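Local coordinates for protein PfEMP1 variant 1 of strain MC (Plasmodium falciparum, PDB 5LGD) that probably binds host cell surface receptors as part of a much longer variant surface protein, of which this is a helical DBL-clan domain, at residues Phe10-Val15 and Glu62-Ile66; Glu28-Cys32 and Lys43-Lys48; Lys67-Gln73 and His82-Leu86. One frame throughout, in Å; residues are numbered along the deposited sequence.

Interaction 1 of 3, residues Phe10-Val15 and Glu62-Ile66; sequences FFWMWV and EWGKI
The CD1 methyl of I66 sits over one face of the W14 indole, 3.5 Å from the centroid of the five-membered ring and almost on its normal. The same methyl meets the rim of F10, where CE2 of F10 lies 3.6 Å from CD1 of I66, so it is wedged between an indole face and a phenyl edge. The other branch of I66 turns to F11, with CG2 of I66 3.7 Å from CD2 of F11. W14 can reach this far because its CG stands anti to the backbone N (chi1 -177°), which sends the indole out toward helix 45-70.

Beside the W14 indole lies that of W63. The two indoles are nearly parallel, 13° apart, but slid so far that they barely overlap; CZ3 of W14 touches CE3 of W63 at 3.5 Å. F11 approaches W63 obliquely, CE2 of F11 lying 3.9 Å from CH2 of W63, and this completes an aromatic cluster of F11, W14 and W63. Helices 7-29 and 45-70 of the DBL-clan helical bundle meet here, their segments running nearly antiparallel. With such large side chains between them, the segment axes come no closer than 11.7 Å. I145 of helix 144-162 covers both W14 and W63, while F11 also meets an aromatic side chain of the partner protein edge-to-face.

Packing is looser on the more exposed side, where E62 runs along the outer margin of W14. NE1 of W14 donates to OE1 of E62 at 2.9 Å with an N-H...O angle of 159°. The oxygen lies close to the indole plane and uses its anti lone pair. OE1 of E62 also has a salt bridge to K59, whose positive charge probably helps keep the carboxylate ionised.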
# COMPACT_ATOMS: atom_id res chain seq x y z
N PHE B 10 17.49 18.40 15.95
CA PHE B 10 18.86 18.64 16.38
C PHE B 10 19.87 18.36 15.28
O PHE B 10 20.76 19.18 15.03
CB PHE B 10 19.20 17.85 17.65
CG PHE B 10 20.61 18.10 18.12
CD1 PHE B 10 20.91 19.20 18.91
CD2 PHE B 10 21.64 17.24 17.76
CE1 PHE B 10 22.22 19.46 19.30
CE2 PHE B 10 22.95 17.48 18.19
CZ PHE B 10 23.23 18.61 18.92
N PHE B 11 19.73 17.19 14.64
CA PHE B 11 20.58 16.71 13.54
C PHE B 11 20.80 17.80 12.45
O PHE B 11 21.94 18.10 12.10
CB PHE B 11 19.98 15.42 12.92
CG PHE B 11 20.79 14.81 11.80
CD1 PHE B 11 20.69 15.30 10.50
CD2 PHE B 11 21.68 13.77 12.05
CE1 PHE B 11 21.47 14.76 9.47
CE2 PHE B 11 22.43 13.20 11.01
CZ PHE B 11 22.35 13.72 9.74
N TRP B 12 19.71 18.39 11.95
CA TRP B 12 19.78 19.37 10.88
C TRP B 12 20.29 20.71 11.33
O TRP B 12 21.08 21.32 10.62
CB TRP B 12 18.44 19.47 10.16
CG TRP B 12 18.20 18.20 9.42
CD1 TRP B 12 17.31 17.21 9.73
CD2 TRP B 12 19.00 17.69 8.34
NE1 TRP B 12 17.45 16.16 8.86
CE2 TRP B 12 18.47 16.44 7.98
CE3 TRP B 12 20.06 18.22 7.58
CZ2 TRP B 12 18.98 15.69 6.92
CZ3 TRP B 12 20.57 17.47 6.55
CH2 TRP B 12 20.03 16.23 6.23
N MET B 13 19.94 21.11 12.55
CA MET B 13 20.43 22.33 13.18
C MET B 13 21.97 22.28 13.33
O MET B 13 22.63 23.28 13.07
CB MET B 13 19.79 22.48 14.57
CG MET B 13 19.99 23.85 15.17
SD MET B 13 20.28 23.79 16.95
CE MET B 13 21.77 22.74 17.03
N TRP B 14 22.51 21.14 13.78
CA TRP B 14 23.94 20.95 14.01
C TRP B 14 24.69 21.02 12.68
O TRP B 14 25.69 21.74 12.58
CB TRP B 14 24.22 19.63 14.75
CG TRP B 14 25.67 19.43 15.06
CD1 TRP B 14 26.29 19.67 16.25
CD2 TRP B 14 26.68 18.93 14.17
NE1 TRP B 14 27.63 19.37 16.15
CE2 TRP B 14 27.90 18.93 14.88
CE3 TRP B 14 26.68 18.48 12.83
CZ2 TRP B 14 29.10 18.54 14.29
CZ3 TRP B 14 27.88 18.09 12.26
CH2 TRP B 14 29.07 18.11 12.99
N VAL B 15 24.20 20.27 11.68
CA VAL B 15 24.72 20.23 10.30
C VAL B 15 24.74 21.66 9.72
O VAL B 15 25.77 22.12 9.23
CB VAL B 15 23.91 19.22 9.43
CG1 VAL B 15 24.15 19.44 7.94
CG2 VAL B 15 24.24 17.78 9.82
N GLU B 62 31.80 15.79 18.10
CA GLU B 62 30.34 15.98 18.20
C GLU B 62 29.64 15.13 17.15
O GLU B 62 28.63 14.48 17.46
CB GLU B 62 29.96 17.45 18.04
CG GLU B 62 30.09 18.22 19.35
CD GLU B 62 30.01 19.74 19.24
OE1 GLU B 62 29.29 20.26 18.35
OE2 GLU B 62 30.69 20.40 20.05
N TRP B 63 30.22 15.10 15.92
CA TRP B 63 29.71 14.36 14.77
C TRP B 63 29.69 12.87 15.00
O TRP B 63 28.73 12.22 14.60
CB TRP B 63 30.46 14.72 13.47
CG TRP B 63 29.91 14.06 12.24
CD1 TRP B 63 30.62 13.35 11.32
CD2 TRP B 63 28.56 14.12 11.75
NE1 TRP B 63 29.80 12.95 10.29
CE2 TRP B 63 28.53 13.42 10.52
CE3 TRP B 63 27.37 14.67 12.24
CZ2 TRP B 63 27.34 13.21 9.81
CZ3 TRP B 63 26.20 14.50 11.51
CH2 TRP B 63 26.19 13.77 10.32
N GLY B 64 30.74 12.35 15.66
CA GLY B 64 30.86 10.94 16.03
C GLY B 64 29.70 10.49 16.90
O GLY B 64 29.10 9.43 16.66
N LYS B 65 29.36 11.33 17.91
CA LYS B 65 28.25 11.10 18.84
C LYS B 65 26.88 11.12 18.11
O LYS B 65 26.01 10.29 18.40
CB LYS B 65 28.29 12.12 20.00
CG LYS B 65 29.32 11.80 21.11
CD LYS B 65 29.81 13.09 21.77
CE LYS B 65 31.07 12.91 22.61
NZ LYS B 65 30.78 12.66 24.05
N ILE B 66 26.70 12.07 17.16
CA ILE B 66 25.47 12.21 16.37
C ILE B 66 25.31 10.98 15.46
O ILE B 66 24.21 10.43 15.41
CB ILE B 66 25.45 13.56 15.63
CG1 ILE B 66 25.36 14.69 16.66
CG2 ILE B 66 24.31 13.64 14.63
CD1 ILE B 66 25.62 16.09 16.19

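Interaction 2 of 3, residues Glu28-Cys32 and Lys43-Lys48; sequences EHGRC and KGCNKK
C32 and C45 are joined by a disulfide, which staples the chain just beyond helix 7-29 to the first turn of helix 45-70. SG of C32 and SG of C45 are 2.0 Å apart. The S-S torsion of -77°, a left-handed twist, holds CB of C32 at 3.6 Å from CB of C45. Both cysteines are buried, and H163 packs on C45 from outside the two segments.

K48, one helical turn on from C45, contributes more buried surface than either cysteine. Its CB passes the C32 sulfur, and a bend at chi2 (92°) then lays the aliphatic chain across the H29 ring. CG of K48 makes a CH-pi contact over that face, 3.7 Å from the ring centroid, and CE of K48 follows at 3.5 Å from CE1 of H29. CB of E28 lies over the opposite face, so the imidazole is sandwiched between two aliphatic groups. NE2 of H29 makes a weak hydrogen bond to a Tris molecule, probably from the crystallisation liquor, to which E28 is also bonded.

R31 roofs the disulfide on its exposed side. Its CG touches SG of C45 at 3.8 Å, and both sulfurs lie over one face of the guanidinium group. The tip then leans toward the loop before helix 45-70, where NH2 of R31 comes to 3.8 Å from the backbone O of K43 without forming a hydrogen bond.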
# COMPACT_ATOMS: atom_id res chain seq x y z
N GLU B 28 35.35 35.92 9.01
CA GLU B 28 36.00 36.59 10.14
C GLU B 28 37.55 36.55 10.08
O GLU B 28 38.19 37.57 10.32
CB GLU B 28 35.47 36.05 11.49
CG GLU B 28 34.11 36.64 11.86
CD GLU B 28 33.27 35.82 12.82
OE1 GLU B 28 32.11 35.50 12.47
OE2 GLU B 28 33.75 35.53 13.94
N HIS B 29 38.13 35.37 9.76
CA HIS B 29 39.59 35.19 9.76
C HIS B 29 40.15 34.63 8.45
O HIS B 29 41.09 33.82 8.46
CB HIS B 29 40.03 34.35 10.97
CG HIS B 29 39.27 34.68 12.21
ND1 HIS B 29 39.57 35.81 12.95
CD2 HIS B 29 38.22 34.05 12.77
CE1 HIS B 29 38.69 35.82 13.94
NE2 HIS B 29 37.86 34.78 13.88
N GLY B 30 39.64 35.17 7.34
CA GLY B 30 40.08 34.80 6.00
C GLY B 30 41.49 35.28 5.67
O GLY B 30 42.13 34.72 4.78
N ARG B 31 42.00 36.30 6.39
CA ARG B 31 43.39 36.76 6.19
C ARG B 31 44.34 35.59 6.60
O ARG B 31 45.43 35.47 6.04
CB ARG B 31 43.69 38.09 6.95
CG ARG B 31 43.99 37.94 8.44
CD ARG B 31 43.78 39.21 9.26
NE ARG B 31 44.46 39.15 10.57
CZ ARG B 31 43.94 38.63 11.69
NH1 ARG B 31 42.72 38.11 11.68
NH2 ARG B 31 44.64 38.63 12.81
N CYS B 32 43.87 34.70 7.51
CA CYS B 32 44.57 33.52 8.04
C CYS B 32 44.19 32.26 7.30
O CYS B 32 45.09 31.53 6.85
CB CYS B 32 44.29 33.36 9.54
SG CYS B 32 44.52 34.87 10.50
N LYS B 43 50.74 38.30 10.72
CA LYS B 43 50.85 38.53 12.15
C LYS B 43 49.48 38.23 12.82
O LYS B 43 48.43 38.59 12.26
CB LYS B 43 51.28 40.00 12.40
CG LYS B 43 52.18 40.21 13.61
CD LYS B 43 52.82 41.59 13.62
CE LYS B 43 52.29 42.46 14.72
NZ LYS B 43 52.95 43.80 14.74
N GLY B 44 49.53 37.51 13.94
CA GLY B 44 48.36 37.15 14.74
C GLY B 44 47.51 36.02 14.20
O GLY B 44 46.49 35.68 14.80
N CYS B 45 47.92 35.44 13.08
CA CYS B 45 47.17 34.35 12.46
C CYS B 45 47.38 33.02 13.10
O CYS B 45 46.45 32.23 13.08
CB CYS B 45 47.44 34.29 10.97
SG CYS B 45 46.43 35.41 10.00
N ASN B 46 48.59 32.75 13.66
CA ASN B 46 48.89 31.48 14.32
C ASN B 46 47.80 31.09 15.32
O ASN B 46 47.26 29.97 15.22
CB ASN B 46 50.25 31.50 14.99
CG ASN B 46 50.40 30.38 15.97
OD1 ASN B 46 50.69 29.23 15.59
ND2 ASN B 46 50.09 30.66 17.25
N LYS B 47 47.48 32.02 16.26
CA LYS B 47 46.46 31.90 17.31
C LYS B 47 45.15 31.42 16.69
O LYS B 47 44.59 30.41 17.13
CB LYS B 47 46.27 33.26 18.02
CG LYS B 47 45.30 33.24 19.20
CD LYS B 47 45.03 34.64 19.75
CE LYS B 47 43.57 35.03 19.66
NZ LYS B 47 43.32 36.37 20.26
N LYS B 48 44.70 32.10 15.60
CA LYS B 48 43.49 31.78 14.86
C LYS B 48 43.54 30.42 14.17
O LYS B 48 42.52 29.75 14.15
CB LYS B 48 43.12 32.92 13.89
CG LYS B 48 42.01 33.81 14.43
CD LYS B 48 42.52 35.00 15.19
CE LYS B 48 41.45 35.52 16.12
NZ LYS B 48 41.63 36.96 16.45

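Interaction 3 of 3, residues Lys67-Gln73 and His82-Leu86; sequences KDHFRKQ and HDDFL
A type I turn, F70 to Q73, lies at the C-terminal side of helix 45-70, and H82 at the start of helix 82-90 bonds into it. NE2 of H82 donates to the backbone O of Q73 at 2.7 Å, in the ring plane and on a lone pair of the carbonyl. The O of R71 lies over the face of the same imidazole. Within the turn, NE2 of Q73 gives a bond of 2.8 Å to the O of F70 and sits centrally over one face of the F70 ring; CG of L86 covers the opposite face, 3.6 Å from CD1 of F70. The ring edge of F70 points at the face of F85, with CE1 of F70 3.7 Å from CD2 of F85.

This junction in the DBL-clan fold also borders the partner protein: aromatic side chains of that chain meet F70, Q73 and F85, consistent with a receptor-binding surface.

Away from the aromatics, R71 and D83 form a side-on salt bridge. The extended R71 chain carries its guanidinium to the carboxylate, their planes 13° apart. NE of R71 donates to OD1 of D83 and NH1 of R71 to OD2 of D83 (syn lone pair), each at 3.0 Å.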
# COMPACT_ATOMS: atom_id res chain seq x y z
N LYS B 67 26.41 10.53 14.80
CA LYS B 67 26.36 9.34 13.92
C LYS B 67 25.99 8.10 14.70
O LYS B 67 25.27 7.25 14.19
CB LYS B 67 27.69 9.11 13.18
CG LYS B 67 27.96 10.13 12.06
CD LYS B 67 29.15 9.68 11.22
CE LYS B 67 30.49 9.90 11.89
NZ LYS B 67 31.60 9.30 11.11
N ASP B 68 26.48 8.02 15.95
CA ASP B 68 26.23 6.92 16.88
C ASP B 68 24.75 6.79 17.23
O ASP B 68 24.25 5.67 17.23
CB ASP B 68 27.13 7.02 18.12
CG ASP B 68 28.52 6.46 17.89
OD1 ASP B 68 28.64 5.40 17.21
OD2 ASP B 68 29.49 7.04 18.43
N HIS B 69 24.04 7.91 17.45
CA HIS B 69 22.60 7.84 17.74
C HIS B 69 21.81 7.50 16.48
O HIS B 69 20.80 6.80 16.57
CB HIS B 69 22.07 9.16 18.37
CG HIS B 69 20.74 8.97 19.03
ND1 HIS B 69 19.59 9.48 18.48
CD2 HIS B 69 20.41 8.24 20.12
CE1 HIS B 69 18.60 9.09 19.26
NE2 HIS B 69 19.04 8.34 20.26
N PHE B 70 22.30 7.94 15.29
CA PHE B 70 21.66 7.66 14.00
C PHE B 70 21.62 6.16 13.71
O PHE B 70 20.67 5.65 13.13
CB PHE B 70 22.41 8.37 12.86
CG PHE B 70 21.64 8.51 11.58
CD1 PHE B 70 21.69 7.52 10.61
CD2 PHE B 70 20.87 9.63 11.33
CE1 PHE B 70 20.98 7.65 9.42
CE2 PHE B 70 20.15 9.75 10.16
CZ PHE B 70 20.22 8.77 9.20
N ARG B 71 22.70 5.47 14.07
CA ARG B 71 22.86 4.04 13.90
C ARG B 71 21.98 3.24 14.87
O ARG B 71 21.86 2.03 14.72
CB ARG B 71 24.34 3.65 14.04
CG ARG B 71 25.17 4.15 12.87
CD ARG B 71 26.58 3.59 12.90
NE ARG B 71 27.39 4.22 11.87
CZ ARG B 71 28.40 5.05 12.10
NH1 ARG B 71 29.06 5.60 11.08
NH2 ARG B 71 28.78 5.31 13.34
N LYS B 72 21.37 3.92 15.86
CA LYS B 72 20.49 3.27 16.83
C LYS B 72 19.02 3.30 16.41
O LYS B 72 18.20 2.67 17.10
CB LYS B 72 20.72 3.81 18.25
CG LYS B 72 21.99 3.25 18.86
CD LYS B 72 22.67 4.17 19.86
CE LYS B 72 24.10 3.71 20.07
NZ LYS B 72 24.77 4.41 21.20
N GLN B 73 18.67 3.96 15.24
CA GLN B 73 17.28 4.01 14.75
C GLN B 73 16.70 2.62 14.43
O GLN B 73 17.36 1.79 13.79
CB GLN B 73 17.11 4.95 13.58
CG GLN B 73 17.53 6.39 13.83
CD GLN B 73 17.49 7.12 12.52
OE1 GLN B 73 16.45 7.64 12.10
NE2 GLN B 73 18.61 7.11 11.81
N HIS B 82 22.23 1.62 8.10
CA HIS B 82 22.18 2.97 8.68
C HIS B 82 23.23 3.88 8.05
O HIS B 82 23.09 5.10 8.09
CB HIS B 82 22.47 2.86 10.18
CG HIS B 82 21.35 2.30 10.98
ND1 HIS B 82 21.29 0.95 11.30
CD2 HIS B 82 20.29 2.93 11.54
CE1 HIS B 82 20.19 0.80 12.02
NE2 HIS B 82 19.58 1.97 12.23
N ASP B 83 24.32 3.30 7.51
CA ASP B 83 25.40 4.05 6.90
C ASP B 83 25.06 4.45 5.47
O ASP B 83 25.33 5.58 5.09
CB ASP B 83 26.73 3.28 7.00
CG ASP B 83 27.39 3.49 8.35
OD1 ASP B 83 26.98 2.79 9.32
OD2 ASP B 83 28.26 4.38 8.47
N ASP B 84 24.43 3.54 4.69
CA ASP B 84 23.96 3.88 3.33
C ASP B 84 22.86 4.93 3.48
O ASP B 84 22.68 5.78 2.61
CB ASP B 84 23.33 2.67 2.62
CG ASP B 84 24.22 1.45 2.52
OD1 ASP B 84 25.45 1.62 2.35
OD2 ASP B 84 23.68 0.32 2.57
N PHE B 85 22.13 4.84 4.59
CA PHE B 85 21.04 5.74 4.92
C PHE B 85 21.61 7.15 5.14
O PHE B 85 21.20 8.07 4.44
CB PHE B 85 20.25 5.19 6.12
CG PHE B 85 19.01 5.92 6.60
CD1 PHE B 85 18.45 6.96 5.84
CD2 PHE B 85 18.42 5.59 7.81
CE1 PHE B 85 17.32 7.62 6.28
CE2 PHE B 85 17.29 6.28 8.25
CZ PHE B 85 16.75 7.28 7.48
N LEU B 86 22.59 7.28 6.04
CA LEU B 86 23.31 8.50 6.39
C LEU B 86 23.96 9.14 5.15
O LEU B 86 23.89 10.36 4.97
CB LEU B 86 24.43 8.14 7.39
CG LEU B 86 24.45 8.81 8.77
CD1 LEU B 86 25.81 8.72 9.37
CD2 LEU B 86 24.04 10.28 8.72

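Overall arrangement
From the N terminus, helix 7-29 supplies the first half of interaction 1 near its start and of interaction 2 just at and beyond its end. The chain then loops back, and the start of helix 45-70 closes interaction 2, a short loop lying wholly within the larger one that interaction 1 closes at 62-66. These two contacts therefore tie the same helix pair at both ends, their centres 27 Å apart. Interaction 3 follows in series, joining the end of helix 45-70 to helix 82-90. It touches interaction 1, F11 packing on F70 and L86, so three helices meet at that end. Interaction 2 stands apart, its centre 36 Å from that of interaction 3.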